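Local coordinates for pyrroline carboxylate reductase (Plasmodium falciparum, PDB 2RCY), which probably catalyses the NAD(P)H-dependent reduction of pyrroline-5-carboxylate to proline, and binds NADP in a Rossmann-type domain, at residues L7-L12 with A18-I23; F35-S40 with L46-S51. One frame throughout, in Å; residues are numbered along the deposited sequence.

In the fold
Both contacts lie in the NADP-binding Rossmann-type domain, their centres about 10 Å apart. Interaction 1 joins strand 7-10 to helix 14-26 and is wholly buried and apolar, with no hydrogen bond across it. Interaction 2 pairs strand 34-37 with strand 47-48, one of the two outermost strands of the sheet within this chain; it is only partly buried and mixes backbone hydrogen bonds with aromatic contacts. Strands 7-10 and 34-37 are neighbours: L7 O lies 2.8 Å from F35 N, and G11 N lies 2.8 Å from Y37 O, both probable hydrogen bonds. L12 also packs on Y36. Each contact reaches NADP, interaction 1 through G11 and L12, interaction 2 through Y37, P39 and S40.

Interaction 1 of 2, residues L7-L12 with A18-I23; sequences LGFMGL and ALAHGI. With NAP (NADP nicotinamide-adenine-dinucleotide phosphate), chain G.
L7 opens the contact with one methyl, CD1, which lies 4.0 Å from CD1 of I23; the two side chains cross at about a right angle. Two residues on, F9 carries most of the packing. Its ring takes A20 CB over the centre of one face, 4.1 Å from the centroid and 11° off the ring normal, a CH-pi contact. The rim is met in plane by two methyls: L19 CD2 is 3.7 Å from F9 CE2, and I23 CD1 is 3.6 Å from F9 CZ. With CG anti to the carbonyl carbon (chi1 -72°), F9 directs its ring at the helix. Past the strand, G11 turns to NADP, its CA 3.5 Å from N3A of the adenine. L12 follows, and its CD2 returns to A20 CB at 3.8 Å, so A20 CB meets both L12 and the F9 ring. This strand-turn-helix opens the beta-alpha-beta unit of strand 7-10, helix 14-26 and strand 34-37, and G11 fits the first glycine of a Rossmann-type GxGxxG turn. With every touching residue buried and no hydrogen bond crossing, strand and helix are joined by dispersion and CH-pi contacts, while at the helix start Q14 N and M15 N donate hydrogen bonds to NADP.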
ATOM      1  N   LEU A   7       9.577 -13.632 -51.668  1.00 50.90           N
ATOM      2  CA  LEU A   7       9.368 -13.545 -50.229  1.00 50.64           C
ATOM      3  C   LEU A   7       8.043 -14.201 -49.857  1.00 50.47           C
ATOM      4  O   LEU A   7       7.009 -13.921 -50.469  1.00 50.46           O
ATOM      5  CB  LEU A   7       9.375 -12.079 -49.779  1.00 50.64           C
ATOM      6  CG  LEU A   7      10.222 -11.654 -48.572  1.00 50.60           C
ATOM      7  CD1 LEU A   7       9.883 -10.224 -48.172  1.00 50.54           C
ATOM      8  CD2 LEU A   7      10.054 -12.582 -47.384  1.00 50.53           C
ATOM      9  N   GLY A   8       8.081 -15.075 -48.854  1.00 50.28           N
ATOM     10  CA  GLY A   8       6.890 -15.793 -48.409  1.00 50.06           C
ATOM     11  C   GLY A   8       6.573 -15.579 -46.943  1.00 49.90           C
ATOM     12  O   GLY A   8       7.447 -15.705 -46.086  1.00 49.87           O
ATOM     13  N   PHE A   9       5.314 -15.257 -46.662  1.00 49.77           N
ATOM     14  CA  PHE A   9       4.858 -15.010 -45.297  1.00 49.61           C
ATOM     15  C   PHE A   9       3.908 -16.102 -44.818  1.00 49.47           C
ATOM     16  O   PHE A   9       2.773 -16.206 -45.286  1.00 49.40           O
ATOM     17  CB  PHE A   9       4.197 -13.631 -45.187  1.00 49.63           C
ATOM     18  CG  PHE A   9       5.165 -12.487 -45.262  1.00 49.64           C
ATOM     19  CD1 PHE A   9       5.484 -11.906 -46.484  1.00 49.67           C
ATOM     20  CD2 PHE A   9       5.762 -11.990 -44.107  1.00 49.72           C
ATOM     21  CE1 PHE A   9       6.384 -10.848 -46.557  1.00 49.79           C
ATOM     22  CE2 PHE A   9       6.665 -10.933 -44.168  1.00 49.64           C
ATOM     23  CZ  PHE A   9       6.976 -10.360 -45.396  1.00 49.75           C
HETATM   24  N   MSE A  10       4.387 -16.918 -43.884  1.00 49.33           N
HETATM   25  CA  MSE A  10       3.575 -17.976 -43.296  1.00 49.26           C
HETATM   26  C   MSE A  10       2.725 -17.399 -42.167  1.00 49.06           C
HETATM   27  O   MSE A  10       3.168 -17.313 -41.020  1.00 49.08           O
HETATM   28  CB  MSE A  10       4.454 -19.135 -42.810  1.00 49.24           C
HETATM   29  CG  MSE A  10       5.354 -19.716 -43.899  1.00 49.41           C
HETATM   30 SE   MSE A  10       6.203 -21.416 -43.459  0.80 49.50          SE
HETATM   31  CE  MSE A  10       7.207 -20.872 -41.885  1.00 49.45           C
ATOM     32  N   GLY A  11       1.508 -16.991 -42.517  1.00 48.82           N
ATOM     33  CA  GLY A  11       0.599 -16.327 -41.586  1.00 48.53           C
ATOM     34  C   GLY A  11       0.569 -14.824 -41.798  1.00 48.34           C
ATOM     35  O   GLY A  11       1.617 -14.176 -41.837  1.00 48.28           O
ATOM     36  N   LEU A  12      -0.633 -14.272 -41.951  1.00 48.13           N
ATOM     37  CA  LEU A  12      -0.810 -12.825 -42.077  1.00 47.94           C
ATOM     38  C   LEU A  12      -1.729 -12.264 -40.995  1.00 47.78           C
ATOM     39  O   LEU A  12      -2.819 -11.764 -41.284  1.00 47.75           O
ATOM     40  CB  LEU A  12      -1.331 -12.439 -43.468  1.00 47.95           C
ATOM     41  CG  LEU A  12      -0.382 -12.250 -44.656  1.00 48.04           C
ATOM     42  CD1 LEU A  12      -1.064 -11.369 -45.687  1.00 47.99           C
ATOM     43  CD2 LEU A  12       0.959 -11.642 -44.267  1.00 47.93           C
ATOM     44  N   ALA A  18       1.317  -6.385 -41.185  1.00 46.76           N
ATOM     45  CA  ALA A  18       2.036  -5.127 -40.971  1.00 46.84           C
ATOM     46  C   ALA A  18       3.433  -5.166 -41.590  1.00 46.93           C
ATOM     47  O   ALA A  18       3.888  -4.181 -42.174  1.00 46.89           O
ATOM     48  CB  ALA A  18       2.117  -4.801 -39.488  1.00 46.76           C
ATOM     49  N   LEU A  19       4.101  -6.311 -41.462  1.00 47.09           N
ATOM     50  CA  LEU A  19       5.424  -6.510 -42.045  1.00 47.22           C
ATOM     51  C   LEU A  19       5.342  -6.686 -43.558  1.00 47.35           C
ATOM     52  O   LEU A  19       6.163  -6.143 -44.294  1.00 47.30           O
ATOM     53  CB  LEU A  19       6.130  -7.709 -41.399  1.00 47.19           C
ATOM     54  CG  LEU A  19       7.616  -7.928 -41.708  1.00 47.16           C
ATOM     55  CD1 LEU A  19       8.478  -6.791 -41.160  1.00 47.06           C
ATOM     56  CD2 LEU A  19       8.083  -9.267 -41.156  1.00 47.16           C
ATOM     57  N   ALA A  20       4.344  -7.445 -44.008  1.00 47.56           N
ATOM     58  CA  ALA A  20       4.145  -7.717 -45.428  1.00 47.81           C
ATOM     59  C   ALA A  20       3.858  -6.442 -46.218  1.00 48.01           C
ATOM     60  O   ALA A  20       4.478  -6.199 -47.255  1.00 47.99           O
ATOM     61  CB  ALA A  20       3.027  -8.733 -45.623  1.00 47.74           C
ATOM     62  N   HIS A  21       2.931  -5.630 -45.713  1.00 48.29           N
ATOM     63  CA  HIS A  21       2.560  -4.372 -46.361  1.00 48.58           C
ATOM     64  C   HIS A  21       3.624  -3.289 -46.180  1.00 48.74           C
ATOM     65  O   HIS A  21       3.706  -2.353 -46.978  1.00 48.80           O
ATOM     66  CB  HIS A  21       1.197  -3.879 -45.863  1.00 48.61           C
ATOM     67  CG  HIS A  21       0.078  -4.847 -46.097  1.00 48.81           C
ATOM     68  ND1 HIS A  21      -0.778  -5.251 -45.095  1.00 48.92           N
ATOM     69  CD2 HIS A  21      -0.319  -5.499 -47.215  1.00 48.97           C
ATOM     70  CE1 HIS A  21      -1.658  -6.105 -45.587  1.00 48.99           C
ATOM     71  NE2 HIS A  21      -1.401  -6.273 -46.872  1.00 49.02           N
ATOM     72  N   GLY A  22       4.432  -3.424 -45.131  1.00 48.92           N
ATOM     73  CA  GLY A  22       5.551  -2.519 -44.887  1.00 49.20           C
ATOM     74  C   GLY A  22       6.634  -2.647 -45.943  1.00 49.42           C
ATOM     75  O   GLY A  22       7.207  -1.645 -46.379  1.00 49.42           O
ATOM     76  N   ILE A  23       6.907  -3.885 -46.352  1.00 49.63           N
ATOM     77  CA  ILE A  23       7.886  -4.177 -47.400  1.00 49.86           C
ATOM     78  C   ILE A  23       7.285  -3.910 -48.784  1.00 50.05           C
ATOM     79  O   ILE A  23       7.984  -3.451 -49.693  1.00 50.04           O
ATOM     80  CB  ILE A  23       8.415  -5.637 -47.298  1.00 49.82           C
ATOM     81  CG1 ILE A  23       8.989  -5.901 -45.902  1.00 49.80           C
ATOM     82  CG2 ILE A  23       9.490  -5.907 -48.351  1.00 49.88           C
ATOM     83  CD1 ILE A  23       9.064  -7.370 -45.516  1.00 49.77           C
TER
HETATM   84  PA  NAP G 264      -2.065 -13.283 -34.854  1.00 40.64           P
HETATM   85  O1A NAP G 264      -2.673 -11.949 -35.210  1.00 40.88           O
HETATM   86  O2A NAP G 264      -2.905 -14.309 -34.131  1.00 40.85           O
HETATM   87  O5B NAP G 264      -1.451 -13.923 -36.198  1.00 41.57           O
HETATM   88  C5B NAP G 264      -1.409 -15.328 -36.438  1.00 42.68           C
HETATM   89  C4B NAP G 264      -1.899 -15.574 -37.859  1.00 43.48           C
HETATM   90  O4B NAP G 264      -1.432 -16.833 -38.348  1.00 43.80           O
HETATM   91  C3B NAP G 264      -3.419 -15.599 -37.928  1.00 43.84           C
HETATM   92  O3B NAP G 264      -3.870 -14.553 -38.795  1.00 43.78           O
HETATM   93  C2B NAP G 264      -3.784 -16.961 -38.490  1.00 44.19           C
HETATM   94  O2B NAP G 264      -4.787 -16.868 -39.501  1.00 44.63           O
HETATM   95  C1B NAP G 264      -2.478 -17.489 -39.069  1.00 44.21           C
HETATM   96  N9A NAP G 264      -2.326 -18.965 -38.948  1.00 44.27           N
HETATM   97  C8A NAP G 264      -2.898 -19.769 -38.037  1.00 44.34           C
HETATM   98  N7A NAP G 264      -2.508 -21.044 -38.261  1.00 44.29           N
HETATM   99  C5A NAP G 264      -1.679 -21.033 -39.323  1.00 44.40           C
HETATM  100  C6A NAP G 264      -0.976 -22.023 -40.004  1.00 44.32           C
HETATM  101  N6A NAP G 264      -1.059 -23.318 -39.614  1.00 44.34           N
HETATM  102  N1A NAP G 264      -0.206 -21.680 -41.062  1.00 44.34           N
HETATM  103  C2A NAP G 264      -0.114 -20.401 -41.462  1.00 44.31           C
HETATM  104  N3A NAP G 264      -0.781 -19.428 -40.822  1.00 44.34           N
HETATM  105  C4A NAP G 264      -1.567 -19.719 -39.750  1.00 44.37           C
HETATM  106  O3  NAP G 264      -0.733 -13.031 -33.988  1.00 40.23           O
HETATM  107  PN  NAP G 264       0.319 -11.872 -34.367  1.00 39.23           P
HETATM  108  O1N NAP G 264       0.150 -10.751 -33.373  1.00 39.51           O
HETATM  109  O2N NAP G 264       0.239 -11.586 -35.848  1.00 39.61           O
HETATM  110  O5D NAP G 264       1.736 -12.559 -34.050  1.00 38.86           O
HETATM  111  C5D NAP G 264       2.312 -13.553 -34.892  1.00 37.93           C
HETATM  112  C4D NAP G 264       3.782 -13.719 -34.520  1.00 37.38           C
HETATM  113  O4D NAP G 264       4.469 -12.473 -34.657  1.00 36.99           O
HETATM  114  C3D NAP G 264       3.965 -14.176 -33.078  1.00 37.26           C
HETATM  115  O3D NAP G 264       4.845 -15.303 -33.067  1.00 37.18           O
HETATM  116  C2D NAP G 264       4.592 -12.997 -32.355  1.00 37.12           C
HETATM  117  O2D NAP G 264       5.580 -13.405 -31.404  1.00 37.08           O
HETATM  118  C1D NAP G 264       5.227 -12.189 -33.474  1.00 36.81           C
HETATM  119  N1N NAP G 264       5.262 -10.747 -33.200  1.00 36.59           N
HETATM  120  C2N NAP G 264       4.122 -10.039 -33.098  1.00 36.46           C
HETATM  121  C3N NAP G 264       4.160  -8.669 -32.847  1.00 36.40           C
HETATM  122  C7N NAP G 264       2.886  -7.885 -32.744  1.00 36.37           C
HETATM  123  O7N NAP G 264       1.705  -8.495 -32.825  1.00 36.32           O
HETATM  124  N7N NAP G 264       2.933  -6.638 -32.603  1.00 35.95           N
HETATM  125  C4N NAP G 264       5.393  -8.033 -32.699  1.00 36.51           C
HETATM  126  C5N NAP G 264       6.557  -8.786 -32.808  1.00 36.51           C
HETATM  127  C6N NAP G 264       6.459 -10.152 -33.062  1.00 36.53           C
HETATM  128  P2B NAP G 264      -6.360 -16.782 -39.146  1.00 44.98           P
HETATM  129  O1X NAP G 264      -7.038 -17.113 -40.456  1.00 45.10           O
HETATM  130  O2X NAP G 264      -6.572 -17.810 -38.057  1.00 45.14           O
HETATM  131  O3X NAP G 264      -6.565 -15.354 -38.700  1.00 45.05           O

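Interaction 2 of 2, residues F35-S40 with L46-S51. With NAP (NADP nicotinamide-adenine-dinucleotide phosphate), chain G.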
ATOM      1  N   PHE A  35       4.466 -13.390 -51.451  1.00 51.81           N
ATOM      2  CA  PHE A  35       3.491 -14.467 -51.267  1.00 52.25           C
ATOM      3  C   PHE A  35       3.124 -14.666 -49.798  1.00 52.52           C
ATOM      4  O   PHE A  35       3.861 -14.243 -48.903  1.00 52.51           O
ATOM      5  CB  PHE A  35       4.024 -15.782 -51.852  1.00 52.28           C
ATOM      6  CG  PHE A  35       4.422 -15.689 -53.302  1.00 52.47           C
ATOM      7  CD1 PHE A  35       5.748 -15.455 -53.658  1.00 52.71           C
ATOM      8  CD2 PHE A  35       3.475 -15.842 -54.310  1.00 52.71           C
ATOM      9  CE1 PHE A  35       6.124 -15.370 -54.996  1.00 52.89           C
ATOM     10  CE2 PHE A  35       3.840 -15.758 -55.651  1.00 52.85           C
ATOM     11  CZ  PHE A  35       5.167 -15.523 -55.994  1.00 52.75           C
ATOM     12  N   TYR A  36       1.983 -15.312 -49.560  1.00 52.95           N
ATOM     13  CA  TYR A  36       1.523 -15.619 -48.205  1.00 53.40           C
ATOM     14  C   TYR A  36       0.602 -16.841 -48.160  1.00 53.75           C
ATOM     15  O   TYR A  36      -0.004 -17.212 -49.169  1.00 53.77           O
ATOM     16  CB  TYR A  36       0.815 -14.405 -47.581  1.00 53.35           C
ATOM     17  CG  TYR A  36      -0.666 -14.314 -47.888  1.00 53.37           C
ATOM     18  CD1 TYR A  36      -1.119 -13.771 -49.092  1.00 53.35           C
ATOM     19  CD2 TYR A  36      -1.618 -14.768 -46.972  1.00 53.33           C
ATOM     20  CE1 TYR A  36      -2.481 -13.687 -49.375  1.00 53.30           C
ATOM     21  CE2 TYR A  36      -2.980 -14.688 -47.245  1.00 53.31           C
ATOM     22  CZ  TYR A  36      -3.404 -14.146 -48.447  1.00 53.33           C
ATOM     23  OH  TYR A  36      -4.750 -14.065 -48.721  1.00 53.36           O
ATOM     24  N   TYR A  37       0.509 -17.459 -46.982  1.00 54.24           N
ATOM     25  CA  TYR A  37      -0.520 -18.460 -46.702  1.00 54.72           C
ATOM     26  C   TYR A  37      -1.136 -18.274 -45.317  1.00 55.33           C
ATOM     27  O   TYR A  37      -0.447 -17.937 -44.354  1.00 55.33           O
ATOM     28  CB  TYR A  37       0.008 -19.896 -46.848  1.00 54.42           C
ATOM     29  CG  TYR A  37      -0.946 -20.940 -46.289  1.00 54.01           C
ATOM     30  CD1 TYR A  37      -2.074 -21.341 -47.005  1.00 53.61           C
ATOM     31  CD2 TYR A  37      -0.735 -21.503 -45.029  1.00 53.61           C
ATOM     32  CE1 TYR A  37      -2.958 -22.285 -46.487  1.00 53.50           C
ATOM     33  CE2 TYR A  37      -1.611 -22.448 -44.505  1.00 53.46           C
ATOM     34  CZ  TYR A  37      -2.719 -22.833 -45.239  1.00 53.61           C
ATOM     35  OH  TYR A  37      -3.587 -23.767 -44.723  1.00 53.79           O
ATOM     36  N   GLY A  38      -2.444 -18.505 -45.244  1.00 56.14           N
ATOM     37  CA  GLY A  38      -3.176 -18.577 -43.985  1.00 57.19           C
ATOM     38  C   GLY A  38      -4.351 -19.528 -44.136  1.00 58.01           C
ATOM     39  O   GLY A  38      -4.767 -19.817 -45.261  1.00 58.02           O
ATOM     40  N   PRO A  39      -4.896 -20.027 -43.008  1.00 58.71           N
ATOM     41  CA  PRO A  39      -6.073 -20.903 -43.047  1.00 59.34           C
ATOM     42  C   PRO A  39      -7.306 -20.193 -43.610  1.00 59.97           C
ATOM     43  O   PRO A  39      -8.281 -20.847 -43.984  1.00 60.05           O
ATOM     44  CB  PRO A  39      -6.288 -21.272 -41.575  1.00 59.32           C
ATOM     45  CG  PRO A  39      -5.605 -20.201 -40.802  1.00 59.08           C
ATOM     46  CD  PRO A  39      -4.430 -19.797 -41.630  1.00 58.78           C
ATOM     47  N   SER A  40      -7.247 -18.864 -43.659  1.00 60.71           N
ATOM     48  CA  SER A  40      -8.269 -18.041 -44.292  1.00 61.42           C
ATOM     49  C   SER A  40      -7.606 -16.946 -45.120  1.00 61.86           C
ATOM     50  O   SER A  40      -6.604 -16.362 -44.698  1.00 61.96           O
ATOM     51  CB  SER A  40      -9.189 -17.421 -43.240  1.00 61.42           C
ATOM     52  OG  SER A  40      -9.880 -18.420 -42.513  1.00 61.62           O
ATOM     53  N   LEU A  46      -0.746  -9.044 -51.365  1.00 63.63           N
ATOM     54  CA  LEU A  46       0.142 -10.193 -51.543  1.00 63.17           C
ATOM     55  C   LEU A  46      -0.569 -11.383 -52.178  1.00 62.79           C
ATOM     56  O   LEU A  46      -1.772 -11.575 -51.988  1.00 62.79           O
ATOM     57  CB  LEU A  46       0.771 -10.605 -50.207  1.00 63.21           C
ATOM     58  CG  LEU A  46       2.031  -9.851 -49.772  1.00 63.10           C
ATOM     59  CD1 LEU A  46       1.703  -8.501 -49.141  1.00 63.11           C
ATOM     60  CD2 LEU A  46       2.841 -10.705 -48.813  1.00 63.08           C
ATOM     61  N   ASN A  47       0.189 -12.174 -52.934  1.00 62.23           N
ATOM     62  CA  ASN A  47      -0.354 -13.318 -53.662  1.00 61.68           C
ATOM     63  C   ASN A  47      -0.555 -14.539 -52.767  1.00 61.13           C
ATOM     64  O   ASN A  47       0.383 -15.006 -52.118  1.00 61.07           O
ATOM     65  CB  ASN A  47       0.545 -13.668 -54.853  1.00 61.80           C
ATOM     66  CG  ASN A  47       0.699 -12.514 -55.828  1.00 62.03           C
ATOM     67  OD1 ASN A  47      -0.265 -12.088 -56.465  1.00 62.38           O
ATOM     68  ND2 ASN A  47       1.920 -12.006 -55.953  1.00 62.35           N
ATOM     69  N   TYR A  48      -1.787 -15.044 -52.739  1.00 60.42           N
ATOM     70  CA  TYR A  48      -2.137 -16.209 -51.928  1.00 59.73           C
ATOM     71  C   TYR A  48      -1.520 -17.489 -52.483  1.00 59.00           C
ATOM     72  O   TYR A  48      -1.445 -17.681 -53.700  1.00 58.88           O
ATOM     73  CB  TYR A  48      -3.660 -16.355 -51.824  1.00 60.07           C
ATOM     74  CG  TYR A  48      -4.122 -17.512 -50.960  1.00 60.54           C
ATOM     75  CD1 TYR A  48      -4.216 -17.378 -49.575  1.00 61.02           C
ATOM     76  CD2 TYR A  48      -4.470 -18.739 -51.529  1.00 61.04           C
ATOM     77  CE1 TYR A  48      -4.640 -18.439 -48.777  1.00 61.23           C
ATOM     78  CE2 TYR A  48      -4.896 -19.804 -50.741  1.00 61.24           C
ATOM     79  CZ  TYR A  48      -4.979 -19.647 -49.366  1.00 61.09           C
ATOM     80  OH  TYR A  48      -5.400 -20.698 -48.582  1.00 60.96           O
HETATM   81  N   MSE A  49      -1.079 -18.357 -51.578  1.00 58.11           N
HETATM   82  CA  MSE A  49      -0.548 -19.663 -51.953  1.00 57.30           C
HETATM   83  C   MSE A  49      -1.274 -20.770 -51.191  1.00 57.00           C
HETATM   84  O   MSE A  49      -1.749 -20.554 -50.074  1.00 56.84           O
HETATM   85  CB  MSE A  49       0.960 -19.719 -51.719  1.00 57.09           C
HETATM   86  CG  MSE A  49       1.704 -20.444 -52.819  1.00 56.74           C
HETATM   87 SE   MSE A  49       3.371 -19.559 -53.292  0.80 57.19          SE
HETATM   88  CE  MSE A  49       3.511 -20.194 -55.132  1.00 56.20           C
ATOM     89  N   SER A  50      -1.352 -21.948 -51.807  1.00 56.73           N
ATOM     90  CA  SER A  50      -2.191 -23.051 -51.325  1.00 56.57           C
ATOM     91  C   SER A  50      -1.816 -23.598 -49.944  1.00 56.52           C
ATOM     92  O   SER A  50      -2.695 -23.985 -49.171  1.00 56.46           O
ATOM     93  CB  SER A  50      -2.212 -24.185 -52.354  1.00 56.49           C
ATOM     94  OG  SER A  50      -3.178 -25.165 -52.016  1.00 56.67           O
ATOM     95  N   SER A  51      -0.518 -23.634 -49.642  1.00 56.56           N
ATOM     96  CA  SER A  51      -0.026 -24.141 -48.358  1.00 56.67           C
ATOM     97  C   SER A  51       1.331 -23.543 -47.987  1.00 56.78           C
ATOM     98  O   SER A  51       1.968 -22.874 -48.804  1.00 56.79           O
ATOM     99  CB  SER A  51       0.063 -25.672 -48.383  1.00 56.66           C
ATOM    100  OG  SER A  51       1.006 -26.120 -49.342  1.00 56.61           O
TER
HETATM  101  PA  NAP G 264      -2.065 -13.283 -34.854  1.00 40.64           P
HETATM  102  O1A NAP G 264      -2.673 -11.949 -35.210  1.00 40.88           O
HETATM  103  O2A NAP G 264      -2.905 -14.309 -34.131  1.00 40.85           O
HETATM  104  O5B NAP G 264      -1.451 -13.923 -36.198  1.00 41.57           O
HETATM  105  C5B NAP G 264      -1.409 -15.328 -36.438  1.00 42.68           C
HETATM  106  C4B NAP G 264      -1.899 -15.574 -37.859  1.00 43.48           C
HETATM  107  O4B NAP G 264      -1.432 -16.833 -38.348  1.00 43.80           O
HETATM  108  C3B NAP G 264      -3.419 -15.599 -37.928  1.00 43.84           C
HETATM  109  O3B NAP G 264      -3.870 -14.553 -38.795  1.00 43.78           O
HETATM  110  C2B NAP G 264      -3.784 -16.961 -38.490  1.00 44.19           C
HETATM  111  O2B NAP G 264      -4.787 -16.868 -39.501  1.00 44.63           O
HETATM  112  C1B NAP G 264      -2.478 -17.489 -39.069  1.00 44.21           C
HETATM  113  N9A NAP G 264      -2.326 -18.965 -38.948  1.00 44.27           N
HETATM  114  C8A NAP G 264      -2.898 -19.769 -38.037  1.00 44.34           C
HETATM  115  N7A NAP G 264      -2.508 -21.044 -38.261  1.00 44.29           N
HETATM  116  C5A NAP G 264      -1.679 -21.033 -39.323  1.00 44.40           C
HETATM  117  C6A NAP G 264      -0.976 -22.023 -40.004  1.00 44.32           C
HETATM  118  N6A NAP G 264      -1.059 -23.318 -39.614  1.00 44.34           N
HETATM  119  N1A NAP G 264      -0.206 -21.680 -41.062  1.00 44.34           N
HETATM  120  C2A NAP G 264      -0.114 -20.401 -41.462  1.00 44.31           C
HETATM  121  N3A NAP G 264      -0.781 -19.428 -40.822  1.00 44.34           N
HETATM  122  C4A NAP G 264      -1.567 -19.719 -39.750  1.00 44.37           C
HETATM  123  O3  NAP G 264      -0.733 -13.031 -33.988  1.00 40.23           O
HETATM  124  PN  NAP G 264       0.319 -11.872 -34.367  1.00 39.23           P
HETATM  125  O1N NAP G 264       0.150 -10.751 -33.373  1.00 39.51           O
HETATM  126  O2N NAP G 264       0.239 -11.586 -35.848  1.00 39.61           O
HETATM  127  O5D NAP G 264       1.736 -12.559 -34.050  1.00 38.86           O
HETATM  128  C5D NAP G 264       2.312 -13.553 -34.892  1.00 37.93           C
HETATM  129  C4D NAP G 264       3.782 -13.719 -34.520  1.00 37.38           C
HETATM  130  O4D NAP G 264       4.469 -12.473 -34.657  1.00 36.99           O
HETATM  131  C3D NAP G 264       3.965 -14.176 -33.078  1.00 37.26           C
HETATM  132  O3D NAP G 264       4.845 -15.303 -33.067  1.00 37.18           O
HETATM  133  C2D NAP G 264       4.592 -12.997 -32.355  1.00 37.12           C
HETATM  134  O2D NAP G 264       5.580 -13.405 -31.404  1.00 37.08           O
HETATM  135  C1D NAP G 264       5.227 -12.189 -33.474  1.00 36.81           C
HETATM  136  N1N NAP G 264       5.262 -10.747 -33.200  1.00 36.59           N
HETATM  137  C2N NAP G 264       4.122 -10.039 -33.098  1.00 36.46           C
HETATM  138  C3N NAP G 264       4.160  -8.669 -32.847  1.00 36.40           C
HETATM  139  C7N NAP G 264       2.886  -7.885 -32.744  1.00 36.37           C
HETATM  140  O7N NAP G 264       1.705  -8.495 -32.825  1.00 36.32           O
HETATM  141  N7N NAP G 264       2.933  -6.638 -32.603  1.00 35.95           N
HETATM  142  C4N NAP G 264       5.393  -8.033 -32.699  1.00 36.51           C
HETATM  143  C5N NAP G 264       6.557  -8.786 -32.808  1.00 36.51           C
HETATM  144  C6N NAP G 264       6.459 -10.152 -33.062  1.00 36.53           C
HETATM  145  P2B NAP G 264      -6.360 -16.782 -39.146  1.00 44.98           P
HETATM  146  O1X NAP G 264      -7.038 -17.113 -40.456  1.00 45.10           O
HETATM  147  O2X NAP G 264      -6.572 -17.810 -38.057  1.00 45.14           O
HETATM  148  O3X NAP G 264      -6.565 -15.354 -38.700  1.00 45.05           O
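Y36 and Y48 meet in an offset edge-to-face pair, the edge of Y48 turned to the face of Y36, with planes at 74° and centroids 5.4 Å apart. Y48 CD1 makes the close approach, 3.5 Å from Y36 CZ. Y36 places its ring there with CG between the backbone N and the carbonyl carbon (chi1 87°), and L46 CB packs against its CD1. Beside F35, which lies on the other face of the sheet with N47, the selenium of selenomethionine M49 sits obliquely, 4.4 Å from the ring centroid, as a Met-aromatic contact; N47 CB touches CD2 of the same ring. Y37 has S51 CA over one face, 3.9 Å from the centroid, and its CD2 and CE2 touch the adenine of NADP. The strands pair in parallel, F35 with N47 and Y36 with Y48. Y36 N donates to N47 O at 3.0 Å, and M49 N donates to Y36 O at 2.9 Å. Outward, Y48 OH bonds G38 O only weakly, Y36 OH is held by K42 N, and S51 N-caps helix 52-58 with its side chain, its OG also hydrogen-bonding E54 OE1. P39 CG and S40 CB approach O1X of the NADP 2'-phosphate. Two backbone bonds thus set the strand register, and aromatic rings flank the partly exposed join on both sheet faces, leaving its loop end to contact the cofactor.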